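Local coordinates for protein-tyrosine-phosphatase (Shewanella sp., PDB 2Z72) that hydrolyses the phosphate ester of phosphotyrosine as a cold-active phosphatase, probably using the two-zinc centre of a calcineurin-like phosphoesterase fold, at residues G100-G105 / Y130-Q135; R258-E263 / I282-T287; A23-D28 / L39-P44. One frame throughout, in Å; residues are numbered along the deposited sequence. Where two conformers were deposited one is given.

Contact 1 of 3, residues G100-G105 / Y130-Q135; sequences GNWAFG and YQLDQQ
Trp102 of a loop without regular structure comes closest to Gln135 of helix 122-138, their CA atoms 5.9 Å apart, and Gln135 turns its side chain onto the loop. Its chain is extended beyond CG (chi2 176°), and the amide at its end grips two neighbouring residues at once. OE1 accepts the backbone N-H of Trp102 in a nearly straight bond of 2.9 Å (172°), while NE2 donates to Asn101 OD1, also at 2.9 Å. The Asn101 oxygen lies near the plane of the Gln135 amide, yet the two amides stand almost perpendicular, so NE2 approaches from above the asparagine carbonyl plane. A water lies within hydrogen-bonding distance of both Gly100 O and Gln135 OE1. In the calcineurin-like phosphoesterase fold the pairing ties the loop leading into strand 108-111 to the helix that follows that strand. Next to these bonds the Trp102 indole turns its CE3 edge to the helix, where Leu132 CG, in the conformer given, meets CE3 at 3.7 Å; both residues also pack on Val143 and Met109. The indole is held on its pyrrole side by NE1, which donates to Gly105 O at 2.9 Å, in the ring plane.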
ATOM      1  N   GLY A 100      19.483   4.254   0.206  1.00 20.91           N
ATOM      2  CA  GLY A 100      18.061   4.094  -0.110  1.00 19.67           C
ATOM      3  C   GLY A 100      17.468   2.709   0.134  1.00 14.59           C
ATOM      4  O   GLY A 100      16.356   2.404  -0.344  1.00 16.04           O
ATOM      5  N   ASN A 101      18.221   1.876   0.849  1.00 13.67           N
ATOM      6  CA  ASN A 101      17.873   0.477   0.995  1.00 12.20           C
ATOM      7  C   ASN A 101      17.291   0.281   2.409  1.00 11.47           C
ATOM      8  O   ASN A 101      17.617   1.014   3.354  1.00 12.15           O
ATOM      9  CB  ASN A 101      19.128  -0.374   0.800  1.00 13.81           C
ATOM     10  CG  ASN A 101      19.645  -0.207  -0.636  1.00 14.46           C
ATOM     11  OD1 ASN A 101      18.856  -0.134  -1.563  1.00 14.96           O
ATOM     12  ND2 ASN A 101      20.931  -0.174  -0.747  1.00 18.15           N
ATOM     13  N   TRP A 102      16.500  -0.768   2.557  1.00 10.57           N
ATOM     14  CA  TRP A 102      15.918  -1.153   3.834  1.00 10.05           C
ATOM     15  C   TRP A 102      17.012  -1.141   4.946  1.00 10.60           C
ATOM     16  O   TRP A 102      18.078  -1.784   4.778  1.00 12.44           O
ATOM     17  CB  TRP A 102      15.382  -2.544   3.788  1.00 10.44           C
ATOM     18  CG  TRP A 102      14.735  -3.156   4.978  1.00 10.46           C
ATOM     19  CD1 TRP A 102      15.368  -4.032   5.852  1.00 10.24           C
ATOM     20  CD2 TRP A 102      13.407  -3.011   5.440  1.00  9.48           C
ATOM     21  NE1 TRP A 102      14.467  -4.408   6.798  1.00 10.21           N
ATOM     22  CE2 TRP A 102      13.260  -3.821   6.590  1.00  9.76           C
ATOM     23  CE3 TRP A 102      12.303  -2.296   5.030  1.00 10.16           C
ATOM     24  CZ2 TRP A 102      12.058  -3.901   7.264  1.00 10.33           C
ATOM     25  CZ3 TRP A 102      11.093  -2.374   5.686  1.00 10.29           C
ATOM     26  CH2 TRP A 102      10.991  -3.193   6.812  1.00 11.42           C
ATOM     27  N   ALA A 103      16.686  -0.476   6.066  1.00 11.06           N
ATOM     28  CA  ALA A 103      17.563  -0.373   7.186  1.00 11.74           C
ATOM     29  C   ALA A 103      16.809  -0.684   8.476  1.00 11.86           C
ATOM     30  O   ALA A 103      17.270  -0.323   9.554  1.00 16.94           O
ATOM     31  CB  ALA A 103      18.198   1.031   7.274  1.00 15.54           C
ATOM     32  N   PHE A 104      15.667  -1.316   8.380  1.00 10.77           N
ATOM     33  CA  PHE A 104      14.780  -1.520   9.523  1.00 11.33           C
ATOM     34  C   PHE A 104      14.898  -2.906  10.107  1.00 11.79           C
ATOM     35  O   PHE A 104      14.103  -3.272  10.969  1.00 12.65           O
ATOM     36  CB  PHE A 104      13.345  -1.134   9.098  1.00 11.74           C
ATOM     37  CG  PHE A 104      12.389  -0.817  10.219  1.00 11.73           C
ATOM     38  CD1 PHE A 104      12.666   0.139  11.173  1.00 15.18           C
ATOM     39  CD2 PHE A 104      11.153  -1.479  10.277  1.00 11.41           C
ATOM     40  CE1 PHE A 104      11.732   0.403  12.190  1.00 14.84           C
ATOM     41  CE2 PHE A 104      10.250  -1.228  11.285  1.00 12.21           C
ATOM     42  CZ  PHE A 104      10.517  -0.241  12.254  1.00 14.25           C
ATOM     43  N   GLY A 105      15.918  -3.655   9.679  1.00 11.90           N
ATOM     44  CA  GLY A 105      16.191  -4.919  10.349  1.00 11.89           C
ATOM     45  C   GLY A 105      15.049  -5.919  10.223  1.00 11.57           C
ATOM     46  O   GLY A 105      14.521  -6.111   9.134  1.00 11.77           O
ATOM     47  N   TYR A 130       8.504  -2.597  -4.235  1.00  7.97           N
ATOM     48  CA  TYR A 130       8.838  -3.963  -4.640  1.00  7.79           C
ATOM     49  C   TYR A 130      10.239  -4.308  -4.131  1.00  7.94           C
ATOM     50  O   TYR A 130      10.490  -5.339  -3.518  1.00  8.41           O
ATOM     51  CB  TYR A 130       8.692  -4.018  -6.130  1.00  8.21           C
ATOM     52  CG  TYR A 130       8.959  -5.327  -6.842  1.00  8.12           C
ATOM     53  CD1 TYR A 130      10.255  -5.774  -7.043  1.00  8.97           C
ATOM     54  CD2 TYR A 130       7.950  -6.117  -7.342  1.00  8.35           C
ATOM     55  CE1 TYR A 130      10.535  -6.961  -7.694  1.00  9.49           C
ATOM     56  CE2 TYR A 130       8.191  -7.292  -8.033  1.00  8.88           C
ATOM     57  CZ  TYR A 130       9.497  -7.694  -8.206  1.00  9.23           C
ATOM     58  OH  TYR A 130       9.832  -8.856  -8.900  1.00  9.96           O
ATOM     59  N   GLN A 131      11.209  -3.427  -4.413  1.00  8.45           N
ATOM     60  CA  GLN A 131      12.567  -3.649  -3.934  1.00  9.40           C
ATOM     61  C   GLN A 131      12.584  -3.709  -2.404  1.00  8.76           C
ATOM     62  O   GLN A 131      13.257  -4.578  -1.825  1.00  8.93           O
ATOM     63  CB  GLN A 131      13.488  -2.540  -4.464  1.00 11.92           C
ATOM     64  CG  GLN A 131      14.889  -2.624  -3.957  1.00 15.07           C
ATOM     65  CD  GLN A 131      15.731  -1.638  -4.741  1.00 16.75           C
ATOM     66  OE1 GLN A 131      15.963  -0.522  -4.245  1.00 21.33           O
ATOM     67  NE2 GLN A 131      16.181  -1.995  -5.924  1.00 20.03           N
ATOM     68  N   LEU A 132      11.864  -2.817  -1.732  1.00  9.41           N
ATOM     69  CA  LEU A 132      11.890  -2.803  -0.260  1.00  8.46           C
ATOM     70  C   LEU A 132      11.325  -4.095   0.270  1.00  8.74           C
ATOM     71  O   LEU A 132      11.805  -4.619   1.309  1.00  9.07           O
ATOM     72  CB  LEU A 132      11.092  -1.571   0.173  0.65 10.22           C
ATOM     73  CG  LEU A 132      11.460  -1.144   1.574  0.65  8.15           C
ATOM     74  CD1 LEU A 132      12.823  -0.415   1.569  0.65  9.18           C
ATOM     75  CD2 LEU A 132      10.404  -0.235   2.152  0.65  9.69           C
ATOM     76  N   ASP A 133      10.282  -4.631  -0.359  1.00  7.98           N
ATOM     77  CA  ASP A 133       9.681  -5.916   0.034  1.00  8.00           C
ATOM     78  C   ASP A 133      10.753  -6.980   0.054  1.00  8.54           C
ATOM     79  O   ASP A 133      10.933  -7.728   1.040  1.00  8.70           O
ATOM     80  CB  ASP A 133       8.530  -6.153  -0.945  1.00  8.11           C
ATOM     81  CG  ASP A 133       7.542  -7.281  -0.696  1.00  7.77           C
ATOM     82  OD1 ASP A 133       7.729  -8.068   0.275  1.00 10.34           O
ATOM     83  OD2 ASP A 133       6.596  -7.379  -1.505  1.00  8.06           O
ATOM     84  N   GLN A 134      11.531  -7.120  -1.027  1.00  8.05           N
ATOM     85  CA  GLN A 134      12.587  -8.093  -1.101  1.00  8.70           C
ATOM     86  C   GLN A 134      13.675  -7.819  -0.070  1.00  8.74           C
ATOM     87  O   GLN A 134      14.135  -8.755   0.606  1.00  9.35           O
ATOM     88  CB  GLN A 134      13.168  -8.166  -2.515  1.00 10.52           C
ATOM     89  CG  GLN A 134      14.264  -9.224  -2.601  1.00 12.59           C
ATOM     90  CD  GLN A 134      13.756 -10.661  -2.399  1.00 13.62           C
ATOM     91  OE1 GLN A 134      13.109 -11.222  -3.248  1.00 20.69           O
ATOM     92  NE2 GLN A 134      14.015 -11.303  -1.290  1.00 16.45           N
ATOM     93  N   GLN A 135      14.107  -6.566   0.061  1.00  8.63           N
ATOM     94  CA  GLN A 135      15.157  -6.260   0.999  1.00  8.93           C
ATOM     95  C   GLN A 135      14.754  -6.549   2.461  1.00  8.99           C
ATOM     96  O   GLN A 135      15.584  -7.026   3.233  1.00  9.96           O
ATOM     97  CB  GLN A 135      15.569  -4.786   0.868  1.00  9.86           C
ATOM     98  CG  GLN A 135      16.257  -4.482  -0.468  1.00 10.57           C
ATOM     99  CD  GLN A 135      16.556  -3.009  -0.615  1.00 11.59           C
ATOM    100  OE1 GLN A 135      15.961  -2.174   0.071  1.00 10.97           O
ATOM    101  NE2 GLN A 135      17.497  -2.677  -1.500  1.00 13.89           N
TER
HETATM  102  O   HOH W   1      15.223   0.019  -1.474  1.00 21.14           O

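Contact 2 of 3, residues R258-E263 / I282-T287; sequences RGYFSE and IVVGHT. With ZN (zinc ion), chain C.
The zinc ligand His286 sits at the C-terminal end of strand 281-284, and Arg258, from the loop ahead of helix 267-277, lies flat on its imidazole. The two planes are 14° apart with centres 3.5 Å from each other, and Arg258 CZ rides over the ring towards its NE2 side. His286 ND1 binds the zinc ion at 2.1 Å; Asp114, Asn149 and His207 are further ligands, and a water completes the set. NE2, on the other side of the ring, donates to a second water. Arg258 NH2, beside CD2 of the ring, donates to His286 O (2.6 Å), from above the carbonyl plane, and to Thr287 OG1 (3.0 Å), so one nitrogen grips two successive residues. Beside this, Thr287 CB sits over the face of the Phe261 ring, 3.8 Å from its centroid, as a CH-pi contact, and the ring edge at CE1 and CZ meets Val284 CG2 tip to tip at 3.8 Å. An alanine in place of Phe261 would probably lose the CH-pi contact with Thr287 CB and open a gap beside Val284 CG2. Tyr260 packs its CE2 edge on Val284 CG1, and its hydroxyl bonds to Ile210 N. A histidine brought to a two-metal centre at the C-terminal end of a core strand is typical of calcineurin-like phosphoesterases.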
ATOM      1  N   ARG A 258     -15.291   5.088   6.119  1.00 12.91           N
ATOM      2  CA  ARG A 258     -14.778   6.252   6.779  1.00 14.21           C
ATOM      3  C   ARG A 258     -15.444   6.550   8.120  1.00 16.65           C
ATOM      4  O   ARG A 258     -15.318   7.639   8.662  1.00 16.90           O
ATOM      5  CB  ARG A 258     -14.877   7.549   5.929  1.00 17.37           C
ATOM      6  CG  ARG A 258     -14.016   7.420   4.708  1.00 18.91           C
ATOM      7  CD  ARG A 258     -13.871   8.790   4.099  1.00 21.65           C
ATOM      8  NE  ARG A 258     -13.413   8.760   2.758  1.00 28.31           N
ATOM      9  CZ  ARG A 258     -12.304   8.904   2.151  1.00 27.29           C
ATOM     10  NH1 ARG A 258     -11.974   8.886   0.838  1.00 39.90           N
ATOM     11  NH2 ARG A 258     -11.244   9.121   2.934  1.00 48.19           N
ATOM     12  N   GLY A 259     -16.154   5.563   8.651  1.00 14.84           N
ATOM     13  CA  GLY A 259     -16.948   5.753   9.848  1.00 15.72           C
ATOM     14  C   GLY A 259     -16.106   6.191  11.025  1.00 15.05           C
ATOM     15  O   GLY A 259     -16.614   6.895  11.928  1.00 16.89           O
ATOM     16  N   TYR A 260     -14.835   5.763  11.151  1.00 15.53           N
ATOM     17  CA  TYR A 260     -14.033   6.144  12.335  1.00 16.61           C
ATOM     18  C   TYR A 260     -13.813   7.665  12.395  1.00 18.44           C
ATOM     19  O   TYR A 260     -13.509   8.184  13.457  1.00 19.70           O
ATOM     20  CB  TYR A 260     -12.682   5.440  12.384  1.00 15.57           C
ATOM     21  CG  TYR A 260     -12.754   3.942  12.398  1.00 13.74           C
ATOM     22  CD1 TYR A 260     -13.907   3.265  12.823  1.00 14.02           C
ATOM     23  CD2 TYR A 260     -11.687   3.176  12.017  1.00 13.12           C
ATOM     24  CE1 TYR A 260     -13.943   1.868  12.834  1.00 14.74           C
ATOM     25  CE2 TYR A 260     -11.726   1.797  12.041  1.00 13.38           C
ATOM     26  CZ  TYR A 260     -12.848   1.134  12.437  1.00 12.84           C
ATOM     27  OH  TYR A 260     -12.854  -0.236  12.426  1.00 13.95           O
ATOM     28  N   PHE A 261     -14.002   8.346  11.270  1.00 16.51           N
ATOM     29  CA  PHE A 261     -13.813   9.782  11.138  1.00 18.12           C
ATOM     30  C   PHE A 261     -15.084  10.572  11.145  1.00 19.28           C
ATOM     31  O   PHE A 261     -15.078  11.801  10.973  1.00 21.64           O
ATOM     32  CB  PHE A 261     -12.991  10.057   9.860  1.00 17.65           C
ATOM     33  CG  PHE A 261     -11.648   9.387   9.916  1.00 16.62           C
ATOM     34  CD1 PHE A 261     -11.475   8.126   9.342  1.00 14.42           C
ATOM     35  CD2 PHE A 261     -10.595   9.987  10.550  1.00 16.84           C
ATOM     36  CE1 PHE A 261     -10.248   7.515   9.470  1.00 15.19           C
ATOM     37  CE2 PHE A 261      -9.388   9.381  10.622  1.00 18.50           C
ATOM     38  CZ  PHE A 261      -9.200   8.124  10.085  1.00 14.70           C
ATOM     39  N   SER A 262     -16.195   9.907  11.333  1.00 18.42           N
ATOM     40  CA  SER A 262     -17.505  10.482  11.455  1.00 17.28           C
ATOM     41  C   SER A 262     -17.681  11.086  12.841  1.00 16.96           C
ATOM     42  O   SER A 262     -17.314  10.506  13.850  1.00 21.82           O
ATOM     43  CB  SER A 262     -18.611   9.463  11.156  1.00 21.09           C
ATOM     44  OG  SER A 262     -19.894  10.015  11.404  1.00 21.88           O
ATOM     45  N   GLU A 263     -18.237  12.298  12.895  1.00 16.87           N
ATOM     46  CA  GLU A 263     -18.444  12.929  14.164  1.00 18.36           C
ATOM     47  C   GLU A 263     -19.486  12.199  15.029  1.00 19.63           C
ATOM     48  O   GLU A 263     -19.562  12.477  16.223  1.00 23.13           O
ATOM     49  CB  GLU A 263     -18.982  14.379  14.033  0.57 21.90           C
ATOM     50  CG  GLU A 263     -17.980  15.434  14.382  0.57 24.66           C
ATOM     51  CD  GLU A 263     -18.441  16.866  14.577  0.57 15.94           C
ATOM     52  OE1 GLU A 263     -18.134  17.383  15.674  0.57 10.24           O
ATOM     53  OE2 GLU A 263     -19.021  17.391  13.630  0.57 19.46           O
ATOM     54  N   ILE A 282      -6.626   0.006  16.062  1.00 12.17           N
ATOM     55  CA  ILE A 282      -6.838  -0.160  14.628  1.00 11.62           C
ATOM     56  C   ILE A 282      -6.143   0.992  13.904  1.00 11.50           C
ATOM     57  O   ILE A 282      -6.328   2.151  14.316  1.00 12.30           O
ATOM     58  CB  ILE A 282      -8.325  -0.234  14.235  1.00 12.72           C
ATOM     59  CG1 ILE A 282      -9.014  -1.366  15.005  1.00 14.96           C
ATOM     60  CG2 ILE A 282      -8.525  -0.450  12.737  1.00 13.43           C
ATOM     61  CD1 ILE A 282     -10.534  -1.375  14.870  1.00 17.77           C
ATOM     62  N   VAL A 283      -5.319   0.666  12.944  1.00 10.07           N
ATOM     63  CA  VAL A 283      -4.528   1.624  12.178  1.00 10.14           C
ATOM     64  C   VAL A 283      -5.104   1.677  10.766  1.00  9.89           C
ATOM     65  O   VAL A 283      -5.201   0.619  10.101  1.00 10.38           O
ATOM     66  CB  VAL A 283      -3.084   1.167  12.176  1.00 10.36           C
ATOM     67  CG1 VAL A 283      -2.235   2.033  11.188  1.00 12.08           C
ATOM     68  CG2 VAL A 283      -2.485   1.295  13.541  1.00 11.93           C
ATOM     69  N   VAL A 284      -5.474   2.878  10.336  1.00 10.65           N
ATOM     70  CA  VAL A 284      -6.119   3.047   9.045  1.00 10.24           C
ATOM     71  C   VAL A 284      -5.529   4.246   8.280  1.00 10.81           C
ATOM     72  O   VAL A 284      -4.996   5.193   8.892  1.00 11.13           O
ATOM     73  CB  VAL A 284      -7.633   3.285   9.178  1.00 11.32           C
ATOM     74  CG1 VAL A 284      -8.267   2.111   9.887  1.00 12.86           C
ATOM     75  CG2 VAL A 284      -7.954   4.577   9.940  1.00 14.26           C
ATOM     76  N   GLY A 285      -5.652   4.160   6.984  1.00 10.67           N
ATOM     77  CA  GLY A 285      -5.317   5.277   6.092  1.00 11.46           C
ATOM     78  C   GLY A 285      -6.580   5.914   5.565  1.00 10.86           C
ATOM     79  O   GLY A 285      -7.530   6.160   6.365  1.00 12.30           O
ATOM     80  N   HIS A 286      -6.632   6.184   4.259  1.00 10.60           N
ATOM     81  CA  HIS A 286      -7.750   6.525   3.422  1.00 10.53           C
ATOM     82  C   HIS A 286      -8.337   7.907   3.623  1.00 11.54           C
ATOM     83  O   HIS A 286      -8.675   8.556   2.630  1.00 11.82           O
ATOM     84  CB  HIS A 286      -8.869   5.463   3.531  1.00 10.90           C
ATOM     85  CG  HIS A 286     -10.036   5.602   2.624  1.00 11.25           C
ATOM     86  ND1 HIS A 286     -10.020   5.620   1.264  1.00 10.81           N
ATOM     87  CD2 HIS A 286     -11.361   5.675   2.952  1.00 13.01           C
ATOM     88  CE1 HIS A 286     -11.261   5.733   0.854  1.00 12.39           C
ATOM     89  NE2 HIS A 286     -12.134   5.766   1.843  1.00 14.92           N
ATOM     90  N   THR A 287      -8.560   8.310   4.842  1.00 12.66           N
ATOM     91  CA  THR A 287      -9.128   9.583   5.233  1.00 13.50           C
ATOM     92  C   THR A 287      -8.000  10.497   5.717  1.00 13.20           C
ATOM     93  O   THR A 287      -7.456  10.301   6.796  1.00 14.11           O
ATOM     94  CB  THR A 287     -10.233   9.386   6.286  1.00 13.62           C
ATOM     95  OG1 THR A 287     -11.178   8.426   5.835  1.00 14.39           O
ATOM     96  CG2 THR A 287     -10.963  10.730   6.500  1.00 17.35           C
TER
HETATM   97 ZN    ZN C 402      -8.283   5.468   0.036  1.00  9.44          ZN
HETATM   98  O   HOH W   2     -14.677   7.039   1.485  1.00 32.11           O
HETATM   99  O   HOH W   3      -7.867   7.382  -0.071  1.00 11.73           O

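Contact 3 of 3, residues A23-D28 / L39-P44; sequences AYWICD and LQVNRP
Trp25, on the middle strand of the three-stranded antiparallel sheet, lays its indole against the chain at 41-44. From CB the side chain runs to CG, anti to the carbonyl carbon (chi1 -50°), and from there Pro44 covers one face of the five-membered ring. Pro44 CD stands over that ring almost on its normal, 3.5 Å from the centroid, close to evenly spaced from CG, CD1, NE1, CE2 and CD2. Pro44 CG leans towards the CG and CD1 side. The indole N-H is used elsewhere, in a hydrogen bond from NE1 to Thr34 OG1 on the adjacent strand 30-35. Farther out, the six-membered ring takes Arg43 CA over the same face, 3.7 Å from its centroid and 20° off the normal. Trp25 CZ3 also meets Arg43 CB at 3.8 Å, beyond which the arginine turns off to Leu50, whose O accepts from NH2. Trp25 CZ2 comes to 3.2 Å from Asn42 O. On the same carbon, Trp25 CZ2 touches Val41 CG1 at 3.7 Å. The methyl Val41 CG1 packs on Ala23 CB as well (4.2 Å), filling the place beside the far end of the indole.

Past the other end of the ring Cys27 SG sits 4.5 Å from Pro44 CG. Its disulfide with Cys47 joins the strand covalently to the chain just beyond 39-44, while Pro11 of strand 8-14 touches both Trp25 and Val41. With hydrogen bonding between the two segments absent, one indole face joins the strand to the 41-44 chain, and cohesion here rests on that flat surface and on apolar carbon, reinforced nearby by the disulfide.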
ATOM      1  N   ALA A  23      10.275  -5.426 -20.683  1.00 10.70           N
ATOM      2  CA  ALA A  23      10.042  -4.141 -20.073  1.00  9.89           C
ATOM      3  C   ALA A  23       9.726  -3.078 -21.135  1.00  9.45           C
ATOM      4  O   ALA A  23      10.460  -2.949 -22.136  1.00 10.98           O
ATOM      5  CB  ALA A  23      11.246  -3.711 -19.250  1.00 10.51           C
ATOM      6  N   TYR A  24       8.683  -2.303 -20.866  1.00  9.51           N
ATOM      7  CA  TYR A  24       8.267  -1.173 -21.647  1.00  9.43           C
ATOM      8  C   TYR A  24       8.647   0.111 -20.897  1.00  9.11           C
ATOM      9  O   TYR A  24       8.273   0.259 -19.726  1.00  9.74           O
ATOM     10  CB  TYR A  24       6.781  -1.193 -21.913  1.00 10.54           C
ATOM     11  CG  TYR A  24       6.305  -2.335 -22.755  1.00 10.83           C
ATOM     12  CD1 TYR A  24       5.698  -3.458 -22.224  1.00 22.60           C
ATOM     13  CD2 TYR A  24       6.451  -2.371 -24.087  1.00 13.06           C
ATOM     14  CE1 TYR A  24       5.271  -4.487 -23.027  1.00 23.17           C
ATOM     15  CE2 TYR A  24       6.038  -3.421 -24.892  1.00 12.15           C
ATOM     16  CZ  TYR A  24       5.453  -4.475 -24.367  1.00 15.58           C
ATOM     17  OH  TYR A  24       5.045  -5.509 -25.135  1.00 24.84           O
ATOM     18  N   TRP A  25       9.318   1.026 -21.568  1.00 11.55           N
ATOM     19  CA  TRP A  25       9.827   2.256 -21.001  1.00 10.61           C
ATOM     20  C   TRP A  25       9.322   3.407 -21.823  1.00 10.63           C
ATOM     21  O   TRP A  25       9.393   3.370 -23.075  1.00 12.68           O
ATOM     22  CB  TRP A  25      11.344   2.306 -21.018  1.00 11.47           C
ATOM     23  CG  TRP A  25      12.034   1.106 -20.469  1.00 11.05           C
ATOM     24  CD1 TRP A  25      12.276  -0.066 -21.134  1.00 11.25           C
ATOM     25  CD2 TRP A  25      12.590   0.897 -19.178  1.00 11.10           C
ATOM     26  NE1 TRP A  25      12.915  -0.953 -20.358  1.00 12.06           N
ATOM     27  CE2 TRP A  25      13.147  -0.411 -19.129  1.00 10.89           C
ATOM     28  CE3 TRP A  25      12.692   1.694 -18.030  1.00 11.36           C
ATOM     29  CZ2 TRP A  25      13.772  -0.907 -17.978  1.00 12.08           C
ATOM     30  CZ3 TRP A  25      13.323   1.188 -16.899  1.00 11.88           C
ATOM     31  CH2 TRP A  25      13.865  -0.122 -16.872  1.00 11.94           C
ATOM     32  N   ILE A  26       8.813   4.449 -21.162  1.00  9.91           N
ATOM     33  CA  ILE A  26       8.542   5.718 -21.830  1.00 11.23           C
ATOM     34  C   ILE A  26       9.739   6.625 -21.607  1.00 12.27           C
ATOM     35  O   ILE A  26      10.043   6.979 -20.479  1.00 13.01           O
ATOM     36  CB  ILE A  26       7.272   6.399 -21.297  0.65 12.45           C
ATOM     37  CG1 ILE A  26       6.097   5.476 -21.309  0.65 11.85           C
ATOM     38  CG2 ILE A  26       6.995   7.661 -22.111  0.65 14.80           C
ATOM     39  CD1 ILE A  26       5.857   4.727 -22.615  0.65 15.64           C
ATOM     40  N   CYS A  27      10.456   6.917 -22.697  1.00 15.37           N
ATOM     41  CA  CYS A  27      11.681   7.713 -22.632  1.00 16.91           C
ATOM     42  C   CYS A  27      11.520   8.899 -23.574  1.00 16.59           C
ATOM     43  O   CYS A  27      11.501   8.718 -24.795  1.00 15.87           O
ATOM     44  CB  CYS A  27      12.875   6.848 -23.026  1.00 17.98           C
ATOM     45  SG  CYS A  27      13.005   5.295 -22.165  1.00 23.00           S
ATOM     46  N   ASP A  28      11.347  10.102 -23.067  1.00 20.45           N
ATOM     47  CA  ASP A  28      11.176  11.306 -23.907  1.00 20.95           C
ATOM     48  C   ASP A  28       9.997  11.127 -24.830  1.00 19.56           C
ATOM     49  O   ASP A  28      10.108  11.465 -26.035  1.00 21.47           O
ATOM     50  CB  ASP A  28      12.432  11.581 -24.700  1.00 20.95           C
ATOM     51  CG  ASP A  28      12.691  13.025 -25.084  1.00 23.35           C
ATOM     52  OD1 ASP A  28      12.055  13.986 -24.620  1.00 26.71           O
ATOM     53  OD2 ASP A  28      13.628  13.128 -25.905  1.00 31.34           O
ATOM     54  N   LEU A  39      16.995 -11.657 -14.996  1.00 22.45           N
ATOM     55  CA  LEU A  39      16.065 -10.987 -14.045  1.00 18.44           C
ATOM     56  C   LEU A  39      16.397  -9.539 -13.750  1.00 16.05           C
ATOM     57  O   LEU A  39      15.747  -8.921 -12.890  1.00 17.25           O
ATOM     58  CB  LEU A  39      15.913 -11.736 -12.758  1.00 22.54           C
ATOM     59  CG  LEU A  39      15.462 -13.210 -12.930  1.00 30.33           C
ATOM     60  CD1 LEU A  39      15.321 -13.739 -11.515  1.00 33.89           C
ATOM     61  CD2 LEU A  39      14.185 -13.390 -13.723  1.00 32.98           C
ATOM     62  N   GLN A  40      17.301  -8.899 -14.481  1.00 16.78           N
ATOM     63  CA  GLN A  40      17.723  -7.534 -14.181  1.00 17.82           C
ATOM     64  C   GLN A  40      16.983  -6.620 -15.122  1.00 15.30           C
ATOM     65  O   GLN A  40      17.130  -6.589 -16.361  1.00 18.88           O
ATOM     66  CB  GLN A  40      19.204  -7.377 -14.481  0.57 18.57           C
ATOM     67  CG  GLN A  40      20.159  -8.053 -13.556  0.57 20.34           C
ATOM     68  CD  GLN A  40      20.270  -7.582 -12.128  0.57 19.00           C
ATOM     69  OE1 GLN A  40      19.747  -6.533 -11.736  0.57 20.52           O
ATOM     70  NE2 GLN A  40      20.963  -8.339 -11.293  0.57 21.23           N
ATOM     71  N   VAL A  41      16.152  -5.800 -14.544  1.00 15.60           N
ATOM     72  CA  VAL A  41      15.412  -4.829 -15.335  1.00 14.67           C
ATOM     73  C   VAL A  41      16.244  -3.554 -15.421  1.00 15.97           C
ATOM     74  O   VAL A  41      16.204  -2.765 -14.486  1.00 17.85           O
ATOM     75  CB  VAL A  41      14.044  -4.559 -14.711  1.00 14.18           C
ATOM     76  CG1 VAL A  41      13.264  -3.627 -15.561  1.00 14.84           C
ATOM     77  CG2 VAL A  41      13.280  -5.867 -14.442  1.00 14.15           C
ATOM     78  N   ASN A  42      16.957  -3.463 -16.536  1.00 16.47           N
ATOM     79  CA  ASN A  42      17.899  -2.398 -16.809  1.00 19.02           C
ATOM     80  C   ASN A  42      17.318  -1.401 -17.790  1.00 16.13           C
ATOM     81  O   ASN A  42      16.762  -1.778 -18.822  1.00 15.76           O
ATOM     82  CB  ASN A  42      19.206  -2.937 -17.404  1.00 27.77           C
ATOM     83  CG  ASN A  42      19.995  -3.675 -16.334  1.00 36.58           C
ATOM     84  OD1 ASN A  42      19.839  -3.432 -15.134  1.00 39.79           O
ATOM     85  ND2 ASN A  42      20.823  -4.567 -16.843  1.00 39.97           N
ATOM     86  N   ARG A  43      17.498  -0.121 -17.461  1.00 16.58           N
ATOM     87  CA  ARG A  43      16.923   0.941 -18.290  1.00 15.37           C
ATOM     88  C   ARG A  43      17.768   1.104 -19.507  1.00 15.75           C
ATOM     89  O   ARG A  43      18.995   1.060 -19.495  1.00 20.00           O
ATOM     90  CB  ARG A  43      16.945   2.194 -17.396  1.00 22.06           C
ATOM     91  CG  ARG A  43      16.673   3.475 -17.968  1.00 32.68           C
ATOM     92  CD  ARG A  43      17.369   4.649 -17.302  1.00 31.55           C
ATOM     93  NE  ARG A  43      17.531   4.613 -15.933  1.00 34.09           N
ATOM     94  CZ  ARG A  43      18.443   4.668 -15.007  1.00 34.71           C
ATOM     95  NH1 ARG A  43      19.739   4.793 -15.217  1.00 40.66           N
ATOM     96  NH2 ARG A  43      18.071   4.602 -13.732  1.00 28.73           N
ATOM     97  N   PRO A  44      17.163   1.349 -20.655  1.00 16.83           N
ATOM     98  CA  PRO A  44      17.985   1.714 -21.785  1.00 20.19           C
ATOM     99  C   PRO A  44      18.625   3.091 -21.650  1.00 24.28           C
ATOM    100  O   PRO A  44      18.340   3.879 -20.750  1.00 20.82           O
ATOM    101  CB  PRO A  44      16.913   1.805 -22.843  1.00 26.78           C
ATOM    102  CG  PRO A  44      15.559   1.650 -22.298  1.00 21.87           C
ATOM    103  CD  PRO A  44      15.723   1.357 -20.889  1.00 17.98           C
TER

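Along the chain the order is contact 3, contact 1, contact 2. Contacts 1 and 2 both fall inside the calcineurin-like phosphoesterase range, yet their centres lie about 28 Å apart, on opposite sides of the chain's centre. Contact 1 leans on the sheet that holds strands 108-111 and 142-145; contact 2 belongs to the other large sheet, through strand 281-284. Contact 3 joins the middle strand of the N-terminal three-stranded sheet to the chain at strand 40-41 of a separate two-stranded sheet, its centre about 21 Å from that of contact 1 and about 39 Å from that of contact 2. Only contact 2 reaches the zinc site; contacts 1 and 3 pack other parts, contact 3 farthest out.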